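Local coordinates for protein soluble lytic murein transglycosylase (Escherichia coli, PDB 1QSA) that cleaves the glycosidic bonds between N-acetylmuramic acid and N-acetylglucosamine in peptidoglycan, leaving a 1,6-anhydro bond in the muramic acid residue, at residues A[549-554]-A[583-588]; A[544-548]-A[572-576]. One frame throughout, in Å; residues are numbered along the deposited sequence.

In the fold
From the N terminus, a long run of helices precedes the Slt-type region. Both contacts start in that region, on helix 545-554, whose opening turn serves contact 2 and whose last turns serve contact 1; their second segments lie on helices that follow. The chain passes through helix 556-566 and reaches helix 572-578, where 572-576 returns to 544-548 and closes contact 2. Helix 582-601 follows, and its first turns close contact 1 on 549-554. The two loops therefore cross, their segments alternating along the chain. The centres of the two contacts are about 10 Å apart, and the methyls Val588 CG1 and Val576 CG2, 4.1 Å apart, join them. Contact 2 is wholly buried; contact 1 reaches the predicted active-site residue Glu478.

Contact 1 (A[549-554]-A[583-588]); sequences SAAYNA and ETRGYV
In the lysozyme-like catalytic domain, helices 545-554 and 582-601 pack beside the predicted active-site residue Glu478, with Asn553 lying over the Tyr587 ring. The axes of segments 549-554 and 583-588 approach to 9.2 Å at 137°, nearer antiparallel than parallel. Asn553 CB sits above the middle of the ring, 3.7 Å from the centroid of Tyr587, a CH-pi contact, and ND2 lies over the same face. With CG anti to the backbone N (chi1 -179°), the Asn553 amide extends across to the second helix and bonds at both ends. Its OD1 accepts from Thr584 OG1 at 2.7 Å, in the carbonyl plane, while ND2 donates to Glu583 OE2 at 3.1 Å in a nearly straight bond (166°). These two bonds set which way round the amide lies. Further along the helices, Val588 CG2 lies 4.0 Å from Ala550 CB. The Tyr587 hydroxyl ends near Tyr552, its OH 3.3 Å from Tyr552 CD1, and hydrogen-bonds to Glu478 OE2. Asn553 thus probably serves as a second-shell residue, behind the tyrosine bonded to the predicted active-site glutamate, a layered arrangement consistent with the active site of an Slt-type transglycosylase.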
ATOM      1  N   SER A 549     -12.918   4.865  14.007  1.00  8.81           N
ATOM      2  CA  SER A 549     -11.758   4.524  13.195  1.00  8.92           C
ATOM      3  C   SER A 549     -12.228   3.763  11.959  1.00  9.81           C
ATOM      4  O   SER A 549     -11.793   4.043  10.857  1.00 10.07           O
ATOM      5  CB  SER A 549     -10.740   3.699  13.997  1.00 10.06           C
ATOM      6  OG  SER A 549     -10.253   4.451  15.109  1.00 10.37           O
ATOM      7  N   ALA A 550     -13.124   2.800  12.157  1.00  9.41           N
ATOM      8  CA  ALA A 550     -13.661   2.041  11.040  1.00  9.19           C
ATOM      9  C   ALA A 550     -14.423   2.950  10.071  1.00  9.21           C
ATOM     10  O   ALA A 550     -14.280   2.810   8.853  1.00 10.87           O
ATOM     11  CB  ALA A 550     -14.563   0.917  11.549  1.00  9.97           C
ATOM     12  N   ALA A 551     -15.187   3.896  10.609  1.00  9.85           N
ATOM     13  CA  ALA A 551     -15.961   4.834   9.788  1.00  9.79           C
ATOM     14  C   ALA A 551     -15.036   5.797   9.024  1.00  9.34           C
ATOM     15  O   ALA A 551     -15.298   6.126   7.867  1.00 10.84           O
ATOM     16  CB  ALA A 551     -16.965   5.620  10.653  1.00 10.51           C
ATOM     17  N   TYR A 552     -13.929   6.210   9.639  1.00  9.44           N
ATOM     18  CA  TYR A 552     -13.000   7.123   8.972  1.00 10.22           C
ATOM     19  C   TYR A 552     -12.370   6.431   7.762  1.00 11.95           C
ATOM     20  O   TYR A 552     -12.247   7.023   6.693  1.00 13.66           O
ATOM     21  CB  TYR A 552     -11.913   7.593   9.952  1.00 10.61           C
ATOM     22  CG  TYR A 552     -11.122   8.805   9.482  1.00  9.51           C
ATOM     23  CD1 TYR A 552      -9.985   8.655   8.674  1.00 10.22           C
ATOM     24  CD2 TYR A 552     -11.527  10.096   9.831  1.00  9.48           C
ATOM     25  CE1 TYR A 552      -9.269   9.770   8.219  1.00  9.27           C
ATOM     26  CE2 TYR A 552     -10.821  11.222   9.379  1.00 10.67           C
ATOM     27  CZ  TYR A 552      -9.696  11.047   8.571  1.00 10.10           C
ATOM     28  OH  TYR A 552      -9.023  12.154   8.096  1.00 11.77           O
ATOM     29  N   ASN A 553     -12.062   5.149   7.903  1.00 10.79           N
ATOM     30  CA  ASN A 553     -11.437   4.380   6.819  1.00 12.89           C
ATOM     31  C   ASN A 553     -12.410   3.842   5.749  1.00 13.54           C
ATOM     32  O   ASN A 553     -12.140   3.955   4.548  1.00 14.25           O
ATOM     33  CB  ASN A 553     -10.623   3.218   7.420  1.00 13.01           C
ATOM     34  CG  ASN A 553      -9.920   2.373   6.363  1.00 14.47           C
ATOM     35  OD1 ASN A 553     -10.320   1.254   6.095  1.00 17.66           O
ATOM     36  ND2 ASN A 553      -8.868   2.917   5.760  1.00 17.57           N
ATOM     37  N   ALA A 554     -13.544   3.303   6.193  1.00 12.72           N
ATOM     38  CA  ALA A 554     -14.521   2.676   5.304  1.00 12.71           C
ATOM     39  C   ALA A 554     -15.845   3.399   5.090  1.00 13.87           C
ATOM     40  O   ALA A 554     -16.645   2.979   4.247  1.00 14.56           O
ATOM     41  CB  ALA A 554     -14.793   1.238   5.782  1.00 13.18           C
ATOM     42  N   GLU A 583      -8.315  -4.436   5.035  1.00 13.58           N
ATOM     43  CA  GLU A 583      -7.670  -3.130   5.197  1.00 14.06           C
ATOM     44  C   GLU A 583      -8.202  -2.391   6.427  1.00 12.52           C
ATOM     45  O   GLU A 583      -7.430  -1.845   7.213  1.00 11.72           O
ATOM     46  CB  GLU A 583      -7.873  -2.236   3.964  1.00 18.00           C
ATOM     47  CG  GLU A 583      -7.317  -0.803   4.153  1.00 23.49           C
ATOM     48  CD  GLU A 583      -7.753   0.183   3.059  1.00 29.39           C
ATOM     49  OE1 GLU A 583      -8.090  -0.263   1.937  1.00 32.28           O
ATOM     50  OE2 GLU A 583      -7.750   1.413   3.319  1.00 28.23           O
ATOM     51  N   THR A 584      -9.520  -2.378   6.589  1.00 11.11           N
ATOM     52  CA  THR A 584     -10.145  -1.679   7.717  1.00 10.27           C
ATOM     53  C   THR A 584      -9.846  -2.378   9.044  1.00  9.24           C
ATOM     54  O   THR A 584      -9.670  -1.731  10.079  1.00 10.05           O
ATOM     55  CB  THR A 584     -11.655  -1.551   7.494  1.00 11.35           C
ATOM     56  OG1 THR A 584     -11.880  -0.985   6.191  1.00 10.58           O
ATOM     57  CG2 THR A 584     -12.281  -0.639   8.554  1.00 11.92           C
ATOM     58  N   ARG A 585      -9.847  -3.707   9.030  1.00  9.04           N
ATOM     59  CA  ARG A 585      -9.535  -4.468  10.239  1.00  9.97           C
ATOM     60  C   ARG A 585      -8.116  -4.112  10.710  1.00 10.22           C
ATOM     61  O   ARG A 585      -7.887  -3.823  11.891  1.00 10.26           O
ATOM     62  CB  ARG A 585      -9.646  -5.965   9.939  1.00 11.93           C
ATOM     63  CG  ARG A 585      -9.504  -6.848  11.150  1.00 10.56           C
ATOM     64  CD  ARG A 585      -9.831  -8.299  10.800  1.00 13.31           C
ATOM     65  NE  ARG A 585      -8.947  -8.892   9.800  1.00 15.01           N
ATOM     66  CZ  ARG A 585      -9.319  -9.278   8.578  1.00 15.45           C
ATOM     67  NH1 ARG A 585     -10.569  -9.127   8.168  1.00 15.94           N
ATOM     68  NH2 ARG A 585      -8.433  -9.822   7.756  1.00 16.58           N
ATOM     69  N   GLY A 586      -7.166  -4.098   9.775  1.00  9.80           N
ATOM     70  CA  GLY A 586      -5.796  -3.754  10.121  1.00  9.95           C
ATOM     71  C   GLY A 586      -5.659  -2.299  10.558  1.00 10.66           C
ATOM     72  O   GLY A 586      -4.875  -1.978  11.462  1.00 10.77           O
ATOM     73  N   TYR A 587      -6.421  -1.419   9.918  1.00 10.28           N
ATOM     74  CA  TYR A 587      -6.423   0.012  10.243  1.00  7.96           C
ATOM     75  C   TYR A 587      -6.861   0.220  11.702  1.00  9.42           C
ATOM     76  O   TYR A 587      -6.212   0.949  12.464  1.00  7.82           O
ATOM     77  CB  TYR A 587      -7.396   0.718   9.291  1.00  8.58           C
ATOM     78  CG  TYR A 587      -7.495   2.222   9.438  1.00  9.48           C
ATOM     79  CD1 TYR A 587      -8.405   2.799  10.323  1.00  9.25           C
ATOM     80  CD2 TYR A 587      -6.709   3.065   8.660  1.00  9.66           C
ATOM     81  CE1 TYR A 587      -8.535   4.185  10.432  1.00  8.22           C
ATOM     82  CE2 TYR A 587      -6.828   4.459   8.755  1.00  9.78           C
ATOM     83  CZ  TYR A 587      -7.744   5.008   9.642  1.00  7.95           C
ATOM     84  OH  TYR A 587      -7.910   6.367   9.725  1.00  9.62           O
ATOM     85  N   VAL A 588      -7.964  -0.421  12.090  1.00  8.53           N
ATOM     86  CA  VAL A 588      -8.502  -0.281  13.442  1.00 10.27           C
ATOM     87  C   VAL A 588      -7.500  -0.791  14.481  1.00  9.59           C
ATOM     88  O   VAL A 588      -7.254  -0.122  15.483  1.00 10.17           O
ATOM     89  CB  VAL A 588      -9.870  -0.983  13.571  1.00 10.32           C
ATOM     90  CG1 VAL A 588     -10.358  -0.945  15.006  1.00 10.53           C
ATOM     91  CG2 VAL A 588     -10.876  -0.270  12.666  1.00  9.29           C
TER

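Contact 2 (A[544-548]-A[572-576]); sequences NRIFS and AVAFV
Ile546 turns CG1 anti to its carbonyl carbon (chi1 -69°) and then runs out extended to CD1, which brings both of its branches against side chains of helix 572-578; Phe575, with CG anti to the backbone N (chi1 -175°), sends its ring back past them in the opposite direction. The two isoleucine branches divide the work. CD1 rests against two side chains one turn apart, at 3.9 Å from Ala572 CB and 3.8 Å from Val576 CG2. The shorter branch, Ile546 CG2, meets the edge of the phenylalanine ring, 3.8 Å from Phe575 CD2. Cutting Ile546 back to an alanine would probably open a gap beside Ala572 CB and Val576 CG2 and leave the CD2 edge of Phe575 without this neighbour. Next along the helix, Phe547 forms a T-shaped (edge-to-face) pair with Phe575: its CE1 edge points at the face of Phe575, the planes stand 83° apart and the centroids 5.5 Å. Within the lysozyme-like fold of the catalytic domain, this packing joins the N-terminal turn of helix 545-554 to the short helix 572-578, while Leu563 of helix 556-566 touches both phenylalanine rings and Tyr618, the last residue of the chain, meets them as well. Asn544 N-caps the first of these helices. Its OD1 accepts from Phe547 N at 3.1 Å, the donor tilted from the carbonyl plane, and more weakly from Ile546 N, capping the turn that carries Ile546 and Phe547. The same oxygen lies over one face of the Phe547 ring toward its rim, and Asn544 ND2 is hydrogen-bonded to Tyr618 OH.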
ATOM      1  N   ASN A 544     -17.036   6.029  20.422  1.00  9.45           N
ATOM      2  CA  ASN A 544     -16.357   4.735  20.439  1.00 10.29           C
ATOM      3  C   ASN A 544     -15.298   4.735  19.333  1.00  9.39           C
ATOM      4  O   ASN A 544     -15.631   4.883  18.162  1.00  9.51           O
ATOM      5  CB  ASN A 544     -17.404   3.636  20.218  1.00  9.76           C
ATOM      6  CG  ASN A 544     -16.804   2.250  20.226  1.00 11.67           C
ATOM      7  OD1 ASN A 544     -15.975   1.921  19.373  1.00 10.75           O
ATOM      8  ND2 ASN A 544     -17.238   1.412  21.174  1.00 10.27           N
ATOM      9  N   ARG A 545     -14.034   4.580  19.717  1.00  9.89           N
ATOM     10  CA  ARG A 545     -12.920   4.627  18.772  1.00  8.57           C
ATOM     11  C   ARG A 545     -12.867   3.481  17.771  1.00  9.78           C
ATOM     12  O   ARG A 545     -12.279   3.620  16.699  1.00 10.25           O
ATOM     13  CB  ARG A 545     -11.592   4.793  19.507  1.00 10.78           C
ATOM     14  CG  ARG A 545     -11.490   6.141  20.250  1.00 11.20           C
ATOM     15  CD  ARG A 545     -10.259   6.154  21.157  1.00 12.47           C
ATOM     16  NE  ARG A 545     -10.282   4.947  21.982  1.00 11.98           N
ATOM     17  CZ  ARG A 545      -9.277   4.083  22.097  1.00 12.84           C
ATOM     18  NH1 ARG A 545      -8.095   4.332  21.538  1.00  9.63           N
ATOM     19  NH2 ARG A 545      -9.443   2.985  22.833  1.00 12.07           N
ATOM     20  N   ILE A 546     -13.482   2.350  18.100  1.00  9.49           N
ATOM     21  CA  ILE A 546     -13.492   1.250  17.139  1.00  9.40           C
ATOM     22  C   ILE A 546     -14.375   1.686  15.967  1.00 10.01           C
ATOM     23  O   ILE A 546     -13.974   1.592  14.805  1.00 10.12           O
ATOM     24  CB  ILE A 546     -14.046  -0.061  17.777  1.00  8.48           C
ATOM     25  CG1 ILE A 546     -13.047  -0.581  18.823  1.00  9.95           C
ATOM     26  CG2 ILE A 546     -14.315  -1.120  16.695  1.00 10.75           C
ATOM     27  CD1 ILE A 546     -13.572  -1.762  19.655  1.00 11.85           C
ATOM     28  N   PHE A 547     -15.567   2.190  16.294  1.00  9.67           N
ATOM     29  CA  PHE A 547     -16.510   2.646  15.267  1.00  9.68           C
ATOM     30  C   PHE A 547     -16.014   3.860  14.489  1.00 10.61           C
ATOM     31  O   PHE A 547     -16.097   3.879  13.260  1.00 10.91           O
ATOM     32  CB  PHE A 547     -17.882   2.969  15.879  1.00  9.25           C
ATOM     33  CG  PHE A 547     -18.512   1.822  16.633  1.00  9.07           C
ATOM     34  CD1 PHE A 547     -18.212   0.510  16.310  1.00  9.49           C
ATOM     35  CD2 PHE A 547     -19.409   2.072  17.680  1.00 10.39           C
ATOM     36  CE1 PHE A 547     -18.788  -0.548  17.009  1.00 10.41           C
ATOM     37  CE2 PHE A 547     -19.994   1.021  18.389  1.00 10.16           C
ATOM     38  CZ  PHE A 547     -19.684  -0.291  18.051  1.00 11.18           C
ATOM     39  N   SER A 548     -15.460   4.859  15.179  1.00  8.97           N
ATOM     40  CA  SER A 548     -14.996   6.048  14.474  1.00 10.38           C
ATOM     41  C   SER A 548     -13.803   5.764  13.573  1.00 10.63           C
ATOM     42  O   SER A 548     -13.698   6.333  12.492  1.00  9.59           O
ATOM     43  CB  SER A 548     -14.680   7.203  15.436  1.00 10.92           C
ATOM     44  OG  SER A 548     -13.743   6.802  16.411  1.00  9.87           O
ATOM     45  N   ALA A 572     -15.996  -6.443  22.032  1.00 10.37           N
ATOM     46  CA  ALA A 572     -15.159  -5.481  21.309  1.00  9.88           C
ATOM     47  C   ALA A 572     -14.074  -6.100  20.432  1.00  9.45           C
ATOM     48  O   ALA A 572     -13.886  -5.694  19.273  1.00 11.72           O
ATOM     49  CB  ALA A 572     -14.525  -4.512  22.295  1.00 10.43           C
ATOM     50  N   VAL A 573     -13.380  -7.100  20.967  1.00  9.24           N
ATOM     51  CA  VAL A 573     -12.292  -7.752  20.239  1.00 10.41           C
ATOM     52  C   VAL A 573     -12.846  -8.566  19.078  1.00  9.21           C
ATOM     53  O   VAL A 573     -12.287  -8.548  17.996  1.00  9.61           O
ATOM     54  CB  VAL A 573     -11.455  -8.673  21.173  1.00 10.39           C
ATOM     55  CG1 VAL A 573     -10.169  -9.112  20.479  1.00 10.78           C
ATOM     56  CG2 VAL A 573     -11.137  -7.955  22.495  1.00 12.47           C
ATOM     57  N   ALA A 574     -13.966  -9.261  19.307  1.00 10.08           N
ATOM     58  CA  ALA A 574     -14.598 -10.062  18.257  1.00 10.75           C
ATOM     59  C   ALA A 574     -15.101  -9.142  17.134  1.00 10.76           C
ATOM     60  O   ALA A 574     -14.993  -9.480  15.949  1.00  9.96           O
ATOM     61  CB  ALA A 574     -15.750 -10.887  18.835  1.00 11.15           C
ATOM     62  N   PHE A 575     -15.616  -7.970  17.494  1.00  9.32           N
ATOM     63  CA  PHE A 575     -16.079  -7.031  16.467  1.00  8.93           C
ATOM     64  C   PHE A 575     -14.891  -6.563  15.592  1.00  9.19           C
ATOM     65  O   PHE A 575     -14.977  -6.576  14.375  1.00 10.67           O
ATOM     66  CB  PHE A 575     -16.803  -5.836  17.075  1.00 10.72           C
ATOM     67  CG  PHE A 575     -17.389  -4.919  16.047  1.00 10.74           C
ATOM     68  CD1 PHE A 575     -18.638  -5.183  15.484  1.00 12.11           C
ATOM     69  CD2 PHE A 575     -16.657  -3.835  15.572  1.00  9.75           C
ATOM     70  CE1 PHE A 575     -19.135  -4.372  14.452  1.00 13.78           C
ATOM     71  CE2 PHE A 575     -17.141  -3.024  14.548  1.00 12.27           C
ATOM     72  CZ  PHE A 575     -18.385  -3.302  13.990  1.00 10.93           C
ATOM     73  N   VAL A 576     -13.768  -6.216  16.218  1.00  8.66           N
ATOM     74  CA  VAL A 576     -12.590  -5.781  15.455  1.00  8.61           C
ATOM     75  C   VAL A 576     -12.080  -6.905  14.544  1.00  8.41           C
ATOM     76  O   VAL A 576     -11.869  -6.703  13.341  1.00  9.93           O
ATOM     77  CB  VAL A 576     -11.437  -5.356  16.404  1.00  9.44           C
ATOM     78  CG1 VAL A 576     -10.120  -5.129  15.607  1.00  8.74           C
ATOM     79  CG2 VAL A 576     -11.815  -4.082  17.141  1.00 10.03           C
TER